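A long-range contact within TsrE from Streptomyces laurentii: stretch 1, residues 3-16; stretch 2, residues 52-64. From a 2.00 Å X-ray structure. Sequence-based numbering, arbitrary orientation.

Stretch 1, residues 3-16: TSEQKDLTVSVPWS
Stretch 2, residues 52-64: RPFLRLRFASRSP

Strands 5-11 and 52-61 pair antiparallel, their axes 156° apart, burying 1248 Å² between the stretches. Glu5, Lys7, Leu9 and Val11 form hydrogen-bonded pairs with Ser61, Phe59, Leu57 and Leu55, CA atoms 5.1-5.3 Å apart; Leu57 N to Leu9 O is 2.7 Å, and Leu9 N to Leu57 O 2.9 Å. The intervening non-hydrogen-bonded pairs, Gln6-Ala60, Asp8-Arg58 and Thr10-Arg56, bring their CA atoms to 4.4-4.6 Å and put their side chains on the opposite face.

That face is largely polar, Ala60 being the small apolar exception. Asp8, chi1 t, reaches across so that OD2 lies 2.9 Å from Arg56 NH1 in a salt bridge; its carboxylate suits a place between two arginines, Arg58 NH2 making a long one at 3.9 Å from OD2. Arg56 (t, t, m, chi4 -78°) brings its guanidinium close to stretch 1, with Thr10 CG2 over one face, 3.4 Å from NH1; Thr10's chi1 is p. Arg58, nearly extended (t, t, t, chi4 93°), has Gln6 CG over its guanidinium.

On the other face, Leu9 (t, p), Leu57 (m, t), Val11 (t) and Leu55 (t, p) are buried, a place that suits uncharged, branched aliphatic side chains. Phe59, chi1 p and chi2 -87°, offers its ring face to Lys7 CB, 3.8 Å from the centroid. Lys7 (m, m, t, t) carries NZ to Glu5 OE1, a 3.2 Å salt bridge.

Past the end of strand 5-11, Ser12 O accepts a hydrogen bond from NH2 of Arg52 (m, m, m) at 3.0 Å. Pro53 CB packs over Trp15 (m, chi2 109°), 3.4 Å from CE2.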

# COMPACT_ATOMS: atom_id res chain seq x y z
N THR A 3 23.97 21.02 -10.04
CA THR A 3 23.92 21.95 -8.92
C THR A 3 23.46 21.24 -7.66
O THR A 3 24.03 21.40 -6.59
CB THR A 3 22.98 23.14 -9.20
OG1 THR A 3 21.63 22.66 -9.32
CG2 THR A 3 23.37 23.85 -10.49
N SER A 4 22.41 20.43 -7.81
CA SER A 4 21.81 19.69 -6.71
C SER A 4 22.31 18.26 -6.72
O SER A 4 22.38 17.63 -7.77
CB SER A 4 20.28 19.72 -6.81
OG SER A 4 19.77 20.93 -6.30
N GLU A 5 22.61 17.74 -5.53
CA GLU A 5 23.07 16.37 -5.36
C GLU A 5 22.04 15.55 -4.60
O GLU A 5 21.41 16.02 -3.64
CB GLU A 5 24.40 16.31 -4.62
CG GLU A 5 25.61 16.63 -5.47
CD GLU A 5 26.91 16.31 -4.77
OE1 GLU A 5 27.01 16.57 -3.56
OE2 GLU A 5 27.83 15.78 -5.44
N GLN A 6 21.89 14.31 -5.04
CA GLN A 6 20.99 13.37 -4.39
C GLN A 6 21.55 12.97 -3.03
O GLN A 6 22.70 12.53 -2.94
CB GLN A 6 20.80 12.15 -5.29
CG GLN A 6 19.63 11.29 -4.95
CD GLN A 6 18.37 12.09 -4.71
OE1 GLN A 6 17.90 12.17 -3.57
NE2 GLN A 6 17.81 12.66 -5.77
N LYS A 7 20.77 13.14 -1.97
CA LYS A 7 21.16 12.71 -0.63
C LYS A 7 20.20 11.64 -0.13
O LYS A 7 19.05 11.58 -0.55
CB LYS A 7 21.18 13.89 0.37
CG LYS A 7 21.80 15.16 -0.16
CD LYS A 7 23.31 15.03 -0.33
CE LYS A 7 23.90 16.34 -0.85
NZ LYS A 7 25.38 16.32 -0.87
N ASP A 8 20.69 10.80 0.78
CA ASP A 8 19.96 9.63 1.27
C ASP A 8 20.49 9.31 2.66
O ASP A 8 21.67 8.99 2.81
CB ASP A 8 20.13 8.44 0.31
CG ASP A 8 19.37 7.18 0.76
OD1 ASP A 8 18.46 7.26 1.60
OD2 ASP A 8 19.69 6.08 0.26
N LEU A 9 19.63 9.40 3.67
CA LEU A 9 20.02 9.22 5.06
C LEU A 9 19.10 8.18 5.67
O LEU A 9 17.88 8.28 5.50
CB LEU A 9 19.92 10.56 5.83
CG LEU A 9 19.93 10.51 7.36
CD1 LEU A 9 21.22 9.83 7.82
CD2 LEU A 9 19.84 11.91 7.95
N THR A 10 19.66 7.20 6.37
CA THR A 10 18.85 6.19 7.03
C THR A 10 19.12 6.22 8.53
O THR A 10 20.27 6.37 8.96
CB THR A 10 19.08 4.76 6.46
OG1 THR A 10 20.45 4.37 6.60
CG2 THR A 10 18.68 4.69 4.95
N VAL A 11 18.05 6.14 9.31
CA VAL A 11 18.11 6.26 10.76
C VAL A 11 17.46 5.03 11.36
O VAL A 11 16.23 4.88 11.29
CB VAL A 11 17.42 7.53 11.27
CG1 VAL A 11 17.82 7.78 12.74
CG2 VAL A 11 17.76 8.71 10.35
N SER A 12 18.28 4.15 11.94
CA SER A 12 17.85 2.82 12.36
C SER A 12 17.44 2.87 13.83
O SER A 12 18.24 2.63 14.73
CB SER A 12 18.97 1.80 12.12
OG SER A 12 19.06 1.53 10.73
N VAL A 13 16.17 3.19 14.06
CA VAL A 13 15.59 3.28 15.40
C VAL A 13 14.21 2.67 15.36
O VAL A 13 13.63 2.47 14.27
CB VAL A 13 15.51 4.74 15.89
CG1 VAL A 13 16.89 5.36 15.98
CG2 VAL A 13 14.60 5.55 14.95
N PRO A 14 13.64 2.32 16.53
CA PRO A 14 12.31 1.70 16.56
C PRO A 14 11.25 2.49 15.79
O PRO A 14 11.40 3.71 15.62
CB PRO A 14 11.98 1.65 18.06
CG PRO A 14 13.33 1.54 18.72
CD PRO A 14 14.22 2.41 17.90
N TRP A 15 10.18 1.82 15.34
CA TRP A 15 9.15 2.48 14.53
C TRP A 15 8.59 3.72 15.22
O TRP A 15 8.36 4.75 14.58
CB TRP A 15 8.00 1.51 14.23
CG TRP A 15 8.39 0.26 13.51
CD1 TRP A 15 8.42 -1.01 14.04
CD2 TRP A 15 8.78 0.13 12.14
NE1 TRP A 15 8.82 -1.91 13.08
CE2 TRP A 15 9.04 -1.24 11.90
CE3 TRP A 15 8.94 1.04 11.09
CZ2 TRP A 15 9.44 -1.72 10.65
CZ3 TRP A 15 9.35 0.57 9.84
CH2 TRP A 15 9.59 -0.81 9.64
N SER A 16 8.32 3.63 16.53
CA SER A 16 7.69 4.76 17.21
C SER A 16 8.64 5.96 17.27
O SER A 16 8.21 7.11 17.16
CB SER A 16 7.26 4.36 18.62
OG SER A 16 8.40 4.08 19.42
N ARG A 52 16.06 -4.47 11.95
CA ARG A 52 16.39 -3.11 12.37
C ARG A 52 15.57 -2.16 11.51
O ARG A 52 15.99 -1.77 10.41
CB ARG A 52 17.88 -2.84 12.25
CG ARG A 52 18.72 -3.56 13.32
CD ARG A 52 18.43 -3.01 14.73
NE ARG A 52 18.69 -1.58 14.79
CZ ARG A 52 19.90 -1.06 15.03
NH1 ARG A 52 20.95 -1.85 15.23
NH2 ARG A 52 20.06 0.26 15.05
N PRO A 53 14.37 -1.79 11.95
CA PRO A 53 13.58 -0.78 11.23
C PRO A 53 14.37 0.51 11.04
O PRO A 53 15.20 0.88 11.88
CB PRO A 53 12.38 -0.55 12.16
CG PRO A 53 12.30 -1.79 13.01
CD PRO A 53 13.71 -2.28 13.17
N PHE A 54 14.10 1.22 9.94
CA PHE A 54 14.76 2.51 9.77
C PHE A 54 13.88 3.49 9.00
O PHE A 54 13.03 3.11 8.19
CB PHE A 54 16.14 2.39 9.09
CG PHE A 54 16.12 1.84 7.68
CD1 PHE A 54 16.05 2.70 6.58
CD2 PHE A 54 16.25 0.48 7.44
CE1 PHE A 54 16.06 2.20 5.27
CE2 PHE A 54 16.27 -0.03 6.15
CZ PHE A 54 16.18 0.83 5.05
N LEU A 55 14.08 4.76 9.34
CA LEU A 55 13.53 5.89 8.61
C LEU A 55 14.54 6.33 7.57
O LEU A 55 15.72 6.54 7.89
CB LEU A 55 13.23 7.04 9.57
CG LEU A 55 12.76 8.37 8.98
CD1 LEU A 55 11.35 8.19 8.39
CD2 LEU A 55 12.78 9.48 10.03
N ARG A 56 14.10 6.43 6.32
CA ARG A 56 14.93 6.90 5.22
C ARG A 56 14.48 8.30 4.84
O ARG A 56 13.28 8.53 4.62
CB ARG A 56 14.83 5.98 3.99
CG ARG A 56 15.67 6.47 2.79
CD ARG A 56 15.43 5.68 1.50
NE ARG A 56 15.60 4.24 1.70
CZ ARG A 56 16.78 3.62 1.78
NH1 ARG A 56 17.92 4.30 1.67
NH2 ARG A 56 16.83 2.31 1.97
N LEU A 57 15.43 9.23 4.74
CA LEU A 57 15.14 10.59 4.27
C LEU A 57 15.88 10.80 2.97
O LEU A 57 17.11 10.68 2.92
CB LEU A 57 15.53 11.63 5.32
CG LEU A 57 14.78 11.40 6.65
CD1 LEU A 57 15.35 12.20 7.80
CD2 LEU A 57 13.29 11.71 6.47
N ARG A 58 15.15 11.09 1.91
CA ARG A 58 15.74 11.26 0.59
C ARG A 58 15.42 12.66 0.09
O ARG A 58 14.27 13.09 0.11
CB ARG A 58 15.23 10.21 -0.39
CG ARG A 58 16.08 10.11 -1.62
CD ARG A 58 15.98 8.74 -2.22
NE ARG A 58 16.51 8.75 -3.57
CZ ARG A 58 17.76 8.45 -3.88
NH1 ARG A 58 18.15 8.48 -5.15
NH2 ARG A 58 18.62 8.11 -2.93
N PHE A 59 16.45 13.37 -0.35
CA PHE A 59 16.27 14.76 -0.73
C PHE A 59 17.43 15.16 -1.62
O PHE A 59 18.51 14.58 -1.55
CB PHE A 59 16.18 15.67 0.51
CG PHE A 59 17.30 15.48 1.51
CD1 PHE A 59 17.20 14.52 2.51
CD2 PHE A 59 18.44 16.26 1.47
CE1 PHE A 59 18.22 14.35 3.43
CE2 PHE A 59 19.46 16.09 2.39
CZ PHE A 59 19.35 15.14 3.37
N ALA A 60 17.18 16.15 -2.47
CA ALA A 60 18.19 16.69 -3.35
C ALA A 60 18.58 18.08 -2.85
O ALA A 60 17.72 18.94 -2.68
CB ALA A 60 17.69 16.77 -4.80
N SER A 61 19.87 18.28 -2.62
CA SER A 61 20.34 19.53 -2.05
C SER A 61 21.72 19.84 -2.60
O SER A 61 22.52 18.94 -2.85
CB SER A 61 20.39 19.46 -0.52
OG SER A 61 21.07 20.59 0.01
N ARG A 62 21.97 21.13 -2.79
CA ARG A 62 23.30 21.60 -3.14
C ARG A 62 24.26 21.60 -1.95
O ARG A 62 25.48 21.62 -2.14
CB ARG A 62 23.20 23.01 -3.73
CG ARG A 62 22.51 23.99 -2.79
CD ARG A 62 21.06 24.25 -3.17
NE ARG A 62 20.94 25.17 -4.29
CZ ARG A 62 21.10 26.49 -4.20
NH1 ARG A 62 21.39 27.05 -3.02
NH2 ARG A 62 20.97 27.26 -5.27
N SER A 63 23.73 21.55 -0.72
CA SER A 63 24.54 21.81 0.46
C SER A 63 24.82 20.52 1.22
O SER A 63 23.88 19.75 1.49
CB SER A 63 23.84 22.83 1.37
OG SER A 63 24.36 22.80 2.69
N PRO A 64 26.08 20.25 1.57
CA PRO A 64 26.36 19.11 2.46
C PRO A 64 25.88 19.34 3.88
O PRO A 64 25.81 18.37 4.65
CB PRO A 64 27.89 18.98 2.41
CG PRO A 64 28.36 19.95 1.37
CD PRO A 64 27.29 20.99 1.22
O HOH W 1 18.58 -0.95 9.60